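Local coordinates for protein deoxyribodipyrimidine photo-lyase (Oryza sativa Japonica Group, PDB 3UMV) that uses light of 300-600 nm and a bound FAD to split cyclobutane pyrimidine dimers in ultraviolet-damaged DNA back into separate pyrimidines, at residues Met44-Arg49 against Ala135-Leu140; Asn53-His58 against Val166-Val171; Ala67-Val72 against Trp212-Pro217. All blocks are in the same frame, centred on the assembly; numbering follows the deposited sequence.

Overall arrangement
The three contacts belong to the photolyase's N-terminal alpha/beta domain, their segments alternating along the chain. Contact 1 joins the loops after strands 40-44 and 132-135; contact 2 sets the loop after the next strand, 162-166, against the start of helix 54-66; their centres are 9 Å apart. A probable 2.7 Å hydrogen bond links H169 ND1 to D47 OD2. Both face the FAD-binding helical part: the side chain of R46 is about 6 Å from that of R324, a probable FAD-binding residue, and that of D167 about 13 Å from the FAD. Contact 3, about 20 Å from contact 2 between centres, lies at the start of strand 70-75, next to outermost strand 111-114; its loop reaches a urea.

Contact 1: residues Met44-Arg49 against Ala135-Leu140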
loop_
_atom_site.group_PDB
_atom_site.type_symbol
_atom_site.label_atom_id
_atom_site.label_comp_id
_atom_site.label_asym_id
_atom_site.label_seq_id
_atom_site.Cartn_x
_atom_site.Cartn_y
_atom_site.Cartn_z
ATOM N N MET A 44 1.496 -14.185 -6.783
ATOM C CA MET A 44 1.954 -12.864 -6.381
ATOM C C MET A 44 0.846 -11.844 -6.597
ATOM O O MET A 44 0.280 -11.774 -7.683
ATOM C CB MET A 44 3.153 -12.487 -7.249
ATOM C CG MET A 44 3.747 -11.112 -6.953
ATOM S SD MET A 44 5.070 -10.750 -8.125
ATOM C CE MET A 44 6.456 -11.639 -7.417
ATOM N N LEU A 45 0.547 -11.047 -5.579
ATOM C CA LEU A 45 -0.408 -9.963 -5.739
ATOM C C LEU A 45 0.067 -8.688 -5.076
ATOM O O LEU A 45 0.343 -7.706 -5.761
ATOM C CB LEU A 45 -1.803 -10.366 -5.247
ATOM C CG LEU A 45 -2.927 -9.417 -5.663
ATOM C CD1 LEU A 45 -4.229 -10.210 -5.733
ATOM C CD2 LEU A 45 -3.047 -8.225 -4.702
ATOM N N ARG A 46 0.175 -8.697 -3.750
ATOM C CA ARG A 46 0.592 -7.481 -3.048
ATOM C C ARG A 46 2.089 -7.228 -3.104
ATOM O O ARG A 46 2.527 -6.073 -3.099
ATOM C CB ARG A 46 0.126 -7.488 -1.596
ATOM C CG ARG A 46 0.178 -6.104 -0.947
ATOM C CD ARG A 46 -0.236 -6.197 0.494
ATOM N NE ARG A 46 -0.402 -4.893 1.117
ATOM C CZ ARG A 46 -0.782 -4.752 2.384
ATOM N NH1 ARG A 46 -1.034 -5.836 3.113
ATOM N NH2 ARG A 46 -0.928 -3.547 2.913
ATOM N N ASP A 47 2.885 -8.289 -3.165
ATOM C CA ASP A 47 4.321 -8.098 -2.995
ATOM C C ASP A 47 5.089 -8.372 -4.282
ATOM O O ASP A 47 5.611 -9.466 -4.505
ATOM C CB ASP A 47 4.809 -8.931 -1.804
ATOM C CG ASP A 47 4.160 -8.484 -0.494
ATOM O OD1 ASP A 47 3.203 -9.148 -0.059
ATOM O OD2 ASP A 47 4.564 -7.432 0.066
ATOM N N GLN A 48 5.136 -7.341 -5.125
ATOM C CA GLN A 48 5.648 -7.437 -6.480
ATOM C C GLN A 48 7.163 -7.263 -6.537
ATOM O O GLN A 48 7.682 -6.259 -7.057
ATOM C CB GLN A 48 4.914 -6.438 -7.367
ATOM C CG GLN A 48 3.418 -6.723 -7.405
ATOM C CD GLN A 48 2.582 -5.511 -7.756
ATOM O OE1 GLN A 48 3.014 -4.635 -8.510
ATOM N NE2 GLN A 48 1.370 -5.462 -7.218
ATOM N N ARG A 49 7.847 -8.262 -5.987
ATOM C CA ARG A 49 9.302 -8.300 -5.872
ATOM C C ARG A 49 9.754 -9.738 -5.646
ATOM O O ARG A 49 9.010 -10.563 -5.112
ATOM C CB ARG A 49 9.783 -7.420 -4.710
ATOM C CG ARG A 49 9.486 -8.002 -3.329
ATOM C CD ARG A 49 9.828 -7.020 -2.184
ATOM N NE ARG A 49 9.412 -7.619 -0.916
ATOM C CZ ARG A 49 8.197 -7.506 -0.389
ATOM N NH1 ARG A 49 7.264 -6.745 -0.972
ATOM N NH2 ARG A 49 7.921 -8.140 0.742
ATOM N N ALA A 135 -0.342 -17.875 -1.445
ATOM C CA ALA A 135 -0.722 -16.488 -1.729
ATOM C C ALA A 135 -0.084 -15.543 -0.722
ATOM O O ALA A 135 0.255 -15.963 0.379
ATOM C CB ALA A 135 -2.239 -16.328 -1.726
ATOM N N ASP A 136 0.091 -14.280 -1.104
ATOM C CA ASP A 136 0.481 -13.250 -0.150
ATOM C C ASP A 136 -0.767 -12.609 0.473
ATOM O O ASP A 136 -1.892 -13.073 0.243
ATOM C CB ASP A 136 1.505 -12.225 -0.728
ATOM C CG ASP A 136 1.048 -11.576 -2.055
ATOM O OD1 ASP A 136 1.913 -11.322 -2.935
ATOM O OD2 ASP A 136 -0.155 -11.270 -2.201
ATOM N N PHE A 137 -0.570 -11.596 1.307
ATOM C CA PHE A 137 -1.661 -11.067 2.124
ATOM C C PHE A 137 -1.975 -9.599 1.926
ATOM O O PHE A 137 -1.080 -8.751 1.932
ATOM C CB PHE A 137 -1.389 -11.264 3.625
ATOM C CG PHE A 137 -2.331 -10.479 4.495
ATOM C CD1 PHE A 137 -1.953 -9.248 5.009
ATOM C CD2 PHE A 137 -3.617 -10.940 4.739
ATOM C CE1 PHE A 137 -2.840 -8.500 5.797
ATOM C CE2 PHE A 137 -4.513 -10.204 5.512
ATOM C CZ PHE A 137 -4.116 -8.969 6.039
ATOM N N SER A 138 -3.265 -9.313 1.775
ATOM C CA SER A 138 -3.783 -7.943 1.825
ATOM C C SER A 138 -5.132 -7.967 2.517
ATOM O O SER A 138 -5.911 -8.890 2.312
ATOM C CB SER A 138 -3.972 -7.376 0.416
ATOM O OG SER A 138 -4.767 -6.198 0.483
ATOM N N PRO A 139 -5.426 -6.945 3.339
ATOM C CA PRO A 139 -6.725 -6.914 4.015
ATOM C C PRO A 139 -7.824 -6.267 3.170
ATOM O O PRO A 139 -8.980 -6.204 3.602
ATOM C CB PRO A 139 -6.447 -6.037 5.249
ATOM C CG PRO A 139 -5.373 -5.088 4.793
ATOM C CD PRO A 139 -4.512 -5.892 3.831
ATOM N N LEU A 140 -7.484 -5.758 1.994
ATOM C CA LEU A 140 -8.490 -5.034 1.213
ATOM C C LEU A 140 -9.563 -6.007 0.712
ATOM O O LEU A 140 -9.249 -7.113 0.258
ATOM C CB LEU A 140 -7.845 -4.318 0.037
ATOM C CG LEU A 140 -6.866 -3.213 0.462
ATOM C CD1 LEU A 140 -6.481 -2.418 -0.767
ATOM C CD2 LEU A 140 -7.480 -2.294 1.552
HETATM O O HOH W 1 1.677 -9.856 1.914
#
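Two loops meet at the C-terminal ends of adjacent parallel strands, 40-44 and 132-135, in the Rossmann-like alpha/beta domain of the photolyase. The carboxylate of D136 gathers the backbone N-H groups of three successive residues of the 44-49 loop. D136 OD1 takes L45 N on its syn lone pair at 3.0 Å in a nearly straight bond, and also accepts D47 N from well above the carboxylate plane; Y42 OH is a further partner. D136 OD2 receives R46 N at 3.0 Å. The crowded first torsion of D136 (chi1 53°), with CG between the backbone N and the carbonyl carbon, sets the carboxylate against the loop, where the three N-H groups hold it. So many N-H groups would probably favour its ionised form, even with D47 OD1 only 3.8 Å from D136 OD1. D47 OD2 is hydrogen-bonded to H169 ND1 and salt-bridged to R49 NH1.

R46 crosses to the second loop with its CG anti to the backbone N (chi1 -163°) and its chain extended. Its CB lies 3.8 Å from D136 OD2, CG passes F137 O more loosely, and CD presses to 3.1 Å from that same oxygen while also meeting S138 CB. At the tip, NH1 packs 3.6 Å from P139 CD, the two side chains crossing at about a right angle, and forms a salt bridge with D328 of helix 310-333. NH1 also donates to F137 O, which lies at the guanidinium edge, close to its plane. A water bridges the two loops, donating to D47 OD1 at 2.6 Å and accepting from F137 N.

Contact 2: residues Asn53-His58 against Val166-Val171; sequences NWALLH and VDAHNV
Apolar contacts carry this meeting of the first turn of helix 54-66 with the loop leaving strand 162-166. V166 has CG1 anti to its backbone N, so its two methyls part: CG1 rests 3.8 Å from W54 CB, while CG2 reaches H58, 3.6 Å from ND1. A55 CB packs on V166 CB and, at 4.0 Å, on A168 CB. The buried H58 ND1 has no polar partner.

Polar bonds shape each side separately. N53 is the N-cap: its OD1 accepts L56 N at 3.1 Å from above the carbonyl plane and, weakly, A55 N, while ND2 donates to R49 O. An alanine at N53 would remove the OD1 that caps L56 N and, weakly, A55 N, and would probably loosen the first turn that presents W54 and A55. In the other segment, D167 OD1 accepts H169 N, an Asx turn, and also N170 N, completing an Asx motif, and OD2 takes N170 ND2 on its syn lone pair.

One water accepts from W54 N and donates to A168 O at 2.6 Å.

The helix start lies against the sheet, with strand 40-44 touching A55 and L56, strand 26-28 touching H58 and V166, and helix 310-333 meeting N170.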
loop_
_atom_site.group_PDB
_atom_site.type_symbol
_atom_site.label_atom_id
_atom_site.label_comp_id
_atom_site.label_asym_id
_atom_site.label_seq_id
_atom_site.Cartn_x
_atom_site.Cartn_y
_atom_site.Cartn_z
ATOM N N ASN A 53 11.018 -11.461 0.119
ATOM C CA ASN A 53 9.605 -11.770 -0.032
ATOM C C ASN A 53 9.279 -13.095 0.670
ATOM O O ASN A 53 9.580 -14.161 0.154
ATOM C CB ASN A 53 9.258 -11.822 -1.525
ATOM C CG ASN A 53 7.783 -12.074 -1.772
ATOM O OD1 ASN A 53 7.123 -12.739 -0.980
ATOM N ND2 ASN A 53 7.261 -11.541 -2.870
ATOM N N TRP A 54 8.668 -13.025 1.852
ATOM C CA TRP A 54 8.428 -14.250 2.625
ATOM C C TRP A 54 7.511 -15.239 1.929
ATOM O O TRP A 54 7.621 -16.436 2.163
ATOM C CB TRP A 54 7.894 -13.964 4.030
ATOM C CG TRP A 54 8.893 -13.328 4.960
ATOM C CD1 TRP A 54 8.785 -12.106 5.565
ATOM C CD2 TRP A 54 10.145 -13.878 5.390
ATOM N NE1 TRP A 54 9.891 -11.862 6.344
ATOM C CE2 TRP A 54 10.751 -12.922 6.239
ATOM C CE3 TRP A 54 10.825 -15.070 5.118
ATOM C CZ2 TRP A 54 11.995 -13.140 6.848
ATOM C CZ3 TRP A 54 12.072 -15.282 5.716
ATOM C CH2 TRP A 54 12.633 -14.319 6.574
ATOM N N ALA A 55 6.609 -14.749 1.083
ATOM C CA ALA A 55 5.669 -15.644 0.425
ATOM C C ALA A 55 6.420 -16.469 -0.614
ATOM O O ALA A 55 6.246 -17.678 -0.698
ATOM C CB ALA A 55 4.534 -14.862 -0.209
ATOM N N LEU A 56 7.290 -15.811 -1.380
ATOM C CA LEU A 56 8.110 -16.504 -2.362
ATOM C C LEU A 56 9.085 -17.489 -1.678
ATOM O O LEU A 56 9.232 -18.629 -2.113
ATOM C CB LEU A 56 8.875 -15.493 -3.223
ATOM C CG LEU A 56 9.848 -16.114 -4.228
ATOM C CD1 LEU A 56 9.088 -17.035 -5.169
ATOM C CD2 LEU A 56 10.607 -15.031 -5.002
ATOM N N LEU A 57 9.730 -17.042 -0.601
ATOM C CA LEU A 57 10.644 -17.889 0.177
ATOM C C LEU A 57 9.930 -19.140 0.685
ATOM O O LEU A 57 10.473 -20.243 0.622
ATOM C CB LEU A 57 11.235 -17.104 1.355
ATOM C CG LEU A 57 12.339 -16.106 1.002
ATOM C CD1 LEU A 57 12.601 -15.142 2.152
ATOM C CD2 LEU A 57 13.603 -16.854 0.632
ATOM N N HIS A 58 8.711 -18.965 1.184
ATOM C CA HIS A 58 7.919 -20.093 1.652
ATOM C C HIS A 58 7.622 -21.072 0.515
ATOM O O HIS A 58 7.784 -22.280 0.668
ATOM C CB HIS A 58 6.618 -19.616 2.296
ATOM C CG HIS A 58 5.813 -20.727 2.893
ATOM N ND1 HIS A 58 4.526 -21.019 2.492
ATOM C CD2 HIS A 58 6.125 -21.634 3.846
ATOM C CE1 HIS A 58 4.075 -22.051 3.184
ATOM N NE2 HIS A 58 5.025 -22.442 4.013
ATOM N N VAL A 166 0.752 -16.259 3.151
ATOM C CA VAL A 166 1.885 -15.780 3.914
ATOM C C VAL A 166 1.784 -14.263 3.991
ATOM O O VAL A 166 1.557 -13.614 2.975
ATOM C CB VAL A 166 3.216 -16.187 3.230
ATOM C CG1 VAL A 166 4.411 -15.590 3.988
ATOM C CG2 VAL A 166 3.335 -17.705 3.164
ATOM N N ASP A 167 1.903 -13.698 5.190
ATOM C CA ASP A 167 2.040 -12.252 5.285
ATOM C C ASP A 167 3.466 -11.877 4.929
ATOM O O ASP A 167 4.401 -12.071 5.724
ATOM C CB ASP A 167 1.673 -11.743 6.677
ATOM C CG ASP A 167 1.617 -10.219 6.746
ATOM O OD1 ASP A 167 2.175 -9.546 5.862
ATOM O OD2 ASP A 167 1.025 -9.699 7.712
ATOM N N ALA A 168 3.627 -11.362 3.713
ATOM C CA ALA A 168 4.924 -10.939 3.206
ATOM C C ALA A 168 5.094 -9.429 3.298
ATOM O O ALA A 168 6.157 -8.906 2.970
ATOM C CB ALA A 168 5.101 -11.390 1.747
ATOM N N HIS A 169 4.052 -8.726 3.723
ATOM C CA HIS A 169 4.069 -7.260 3.687
ATOM C C HIS A 169 4.413 -6.631 5.038
ATOM O O HIS A 169 5.025 -5.564 5.105
ATOM C CB HIS A 169 2.711 -6.731 3.227
ATOM C CG HIS A 169 2.793 -5.454 2.451
ATOM N ND1 HIS A 169 3.180 -5.411 1.125
ATOM C CD2 HIS A 169 2.517 -4.180 2.806
ATOM C CE1 HIS A 169 3.144 -4.158 0.700
ATOM N NE2 HIS A 169 2.742 -3.393 1.701
ATOM N N ASN A 170 4.015 -7.280 6.120
ATOM C CA ASN A 170 4.206 -6.712 7.439
ATOM C C ASN A 170 5.403 -7.370 8.135
ATOM O O ASN A 170 5.671 -8.545 7.910
ATOM C CB ASN A 170 2.952 -6.916 8.283
ATOM C CG ASN A 170 1.762 -6.137 7.755
ATOM O OD1 ASN A 170 1.829 -4.915 7.614
ATOM N ND2 ASN A 170 0.679 -6.843 7.413
ATOM N N VAL A 171 6.108 -6.610 8.973
ATOM C CA VAL A 171 7.196 -7.165 9.775
ATOM C C VAL A 171 6.635 -8.185 10.744
ATOM O O VAL A 171 7.145 -9.302 10.851
ATOM C CB VAL A 171 7.962 -6.074 10.582
ATOM C CG1 VAL A 171 9.090 -6.705 11.379
ATOM C CG2 VAL A 171 8.514 -5.010 9.636
HETATM O O HOH W 2 8.321 -10.362 2.896
#

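Contact 3: residues Ala67-Val72 against Trp212-Pro217; sequences ASPLAV and WDREQP. With URE (urea), chain N.
Van der Waals packing of the W212 indole on the start of strand 70-75 dominates this contact. W212 has CG anti to its backbone N (chi1 -177°), which carries the six-membered ring in toward the strand. There CE3 lies 3.5 Å from P69 CB, the two side chains crossing at about a right angle, and CE3 also meets L70 O at 3.4 Å. CZ3 and CH2 both touch A71 CB, the former at 3.4 Å. The L70 side chain leaves the strand away from W212 and packs on helix 54-66.

R214 CB sits over one face of the indole, offset toward the rim, and its guanidinium reaches P69, whose CG stands over one face of that group.

Within the two segments, hydrogen bonds and charges stay inside the loop. W212 NE1 donates to E215 O at 2.8 Å; the oxygen lies near the ring plane, so the bond fixes how the indole is turned. R214 NE forms with D213 OD2 a salt bridge whose hydrogen bond is long and weak; E215 turns outward to a salt bridge with R127.

P217 CA comes 3.6 Å from the oxygen of a urea hydrogen-bonded to E218 N and L113 O. W212 and P217 also touch F112, so the loop packs on the sheet face turned from helix 54-66, near outer strand 111-114 of the mixed, mostly parallel sheet in the photolyase alpha/beta domain.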
loop_
_atom_site.group_PDB
_atom_site.type_symbol
_atom_site.label_atom_id
_atom_site.label_comp_id
_atom_site.label_asym_id
_atom_site.label_seq_id
_atom_site.Cartn_x
_atom_site.Cartn_y
_atom_site.Cartn_z
ATOM N N ALA A 67 11.093 -31.740 -3.698
ATOM C CA ALA A 67 11.748 -32.034 -4.968
ATOM C C ALA A 67 10.863 -31.676 -6.159
ATOM O O ALA A 67 10.849 -32.379 -7.168
ATOM C CB ALA A 67 12.181 -33.513 -5.025
ATOM N N SER A 68 10.138 -30.565 -6.039
ATOM C CA SER A 68 9.194 -30.140 -7.062
ATOM C C SER A 68 9.585 -28.772 -7.600
ATOM O O SER A 68 10.308 -28.026 -6.931
ATOM C CB SER A 68 7.783 -30.095 -6.485
ATOM O OG SER A 68 7.398 -31.376 -6.010
ATOM N N PRO A 69 9.130 -28.448 -8.821
ATOM C CA PRO A 69 9.433 -27.154 -9.442
ATOM C C PRO A 69 8.604 -26.014 -8.857
ATOM O O PRO A 69 7.589 -26.254 -8.197
ATOM C CB PRO A 69 9.067 -27.378 -10.909
ATOM C CG PRO A 69 8.026 -28.422 -10.875
ATOM C CD PRO A 69 8.384 -29.334 -9.731
ATOM N N LEU A 70 9.052 -24.791 -9.125
ATOM C CA LEU A 70 8.490 -23.575 -8.538
ATOM C C LEU A 70 8.157 -22.567 -9.631
ATOM O O LEU A 70 8.973 -22.328 -10.521
ATOM C CB LEU A 70 9.510 -22.944 -7.592
ATOM C CG LEU A 70 9.136 -21.587 -6.973
ATOM C CD1 LEU A 70 7.956 -21.720 -6.041
ATOM C CD2 LEU A 70 10.315 -20.990 -6.239
ATOM N N ALA A 71 6.963 -21.982 -9.561
ATOM C CA ALA A 71 6.544 -20.956 -10.513
ATOM C C ALA A 71 5.898 -19.774 -9.797
ATOM O O ALA A 71 5.344 -19.935 -8.708
ATOM C CB ALA A 71 5.577 -21.521 -11.523
ATOM N N VAL A 72 5.989 -18.594 -10.408
ATOM C CA VAL A 72 5.296 -17.402 -9.919
ATOM C C VAL A 72 4.185 -17.061 -10.908
ATOM O O VAL A 72 4.371 -17.165 -12.127
ATOM C CB VAL A 72 6.252 -16.188 -9.799
ATOM C CG1 VAL A 72 5.477 -14.941 -9.388
ATOM C CG2 VAL A 72 7.387 -16.487 -8.827
ATOM N N TRP A 212 12.478 -25.946 -14.030
ATOM C CA TRP A 212 11.098 -26.010 -14.476
ATOM C C TRP A 212 10.973 -26.776 -15.779
ATOM O O TRP A 212 11.601 -26.432 -16.783
ATOM C CB TRP A 212 10.525 -24.606 -14.641
ATOM C CG TRP A 212 9.085 -24.599 -15.020
ATOM C CD1 TRP A 212 8.573 -24.551 -16.281
ATOM C CD2 TRP A 212 7.964 -24.634 -14.129
ATOM N NE1 TRP A 212 7.198 -24.553 -16.235
ATOM C CE2 TRP A 212 6.799 -24.598 -14.923
ATOM C CE3 TRP A 212 7.831 -24.693 -12.740
ATOM C CZ2 TRP A 212 5.520 -24.627 -14.374
ATOM C CZ3 TRP A 212 6.559 -24.706 -12.194
ATOM C CH2 TRP A 212 5.420 -24.675 -13.011
ATOM N N ASP A 213 10.145 -27.812 -15.760
ATOM C CA ASP A 213 9.982 -28.671 -16.922
ATOM C C ASP A 213 8.510 -28.862 -17.279
ATOM O O ASP A 213 8.148 -29.831 -17.944
ATOM C CB ASP A 213 10.632 -30.030 -16.652
ATOM C CG ASP A 213 9.875 -30.846 -15.614
ATOM O OD1 ASP A 213 9.857 -32.090 -15.742
ATOM O OD2 ASP A 213 9.291 -30.255 -14.679
ATOM N N ARG A 214 7.659 -27.945 -16.831
ATOM C CA ARG A 214 6.230 -28.061 -17.103
ATOM C C ARG A 214 5.798 -27.056 -18.168
ATOM O O ARG A 214 6.613 -26.589 -18.965
ATOM C CB ARG A 214 5.413 -27.860 -15.824
ATOM C CG ARG A 214 5.824 -28.749 -14.661
ATOM C CD ARG A 214 5.718 -30.231 -15.002
ATOM N NE ARG A 214 6.218 -31.060 -13.907
ATOM C CZ ARG A 214 5.476 -31.474 -12.885
ATOM N NH1 ARG A 214 4.192 -31.144 -12.820
ATOM N NH2 ARG A 214 6.016 -32.221 -11.930
ATOM N N GLU A 215 4.511 -26.725 -18.169
ATOM C CA GLU A 215 3.971 -25.732 -19.090
ATOM C C GLU A 215 4.759 -24.432 -18.985
ATOM O O GLU A 215 4.999 -23.924 -17.888
ATOM C CB GLU A 215 2.488 -25.476 -18.799
ATOM C CG GLU A 215 1.937 -24.200 -19.432
ATOM C CD GLU A 215 0.445 -24.011 -19.197
ATOM O OE1 GLU A 215 0.017 -22.857 -18.981
ATOM O OE2 GLU A 215 -0.300 -25.013 -19.236
ATOM N N GLN A 216 5.156 -23.903 -20.136
ATOM C CA GLN A 216 5.930 -22.672 -20.206
ATOM C C GLN A 216 4.995 -21.464 -20.243
ATOM O O GLN A 216 3.957 -21.500 -20.913
ATOM C CB GLN A 216 6.800 -22.701 -21.465
ATOM C CG GLN A 216 8.028 -21.819 -21.395
ATOM C CD GLN A 216 9.042 -22.309 -20.378
ATOM O OE1 GLN A 216 9.353 -23.499 -20.313
ATOM N NE2 GLN A 216 9.561 -21.388 -19.574
ATOM N N PRO A 217 5.357 -20.380 -19.536
ATOM C CA PRO A 217 4.479 -19.210 -19.567
ATOM C C PRO A 217 4.433 -18.640 -20.976
ATOM O O PRO A 217 5.424 -18.711 -21.703
ATOM C CB PRO A 217 5.165 -18.221 -18.607
ATOM C CG PRO A 217 6.093 -19.078 -17.756
ATOM C CD PRO A 217 6.554 -20.150 -18.707
HETATM C C URE N . 0.105 -17.738 -19.491
HETATM O O URE N . 1.296 -17.512 -19.356
HETATM N N1 URE N . -0.755 -16.755 -19.411
HETATM N N2 URE N . -0.311 -18.961 -19.704
#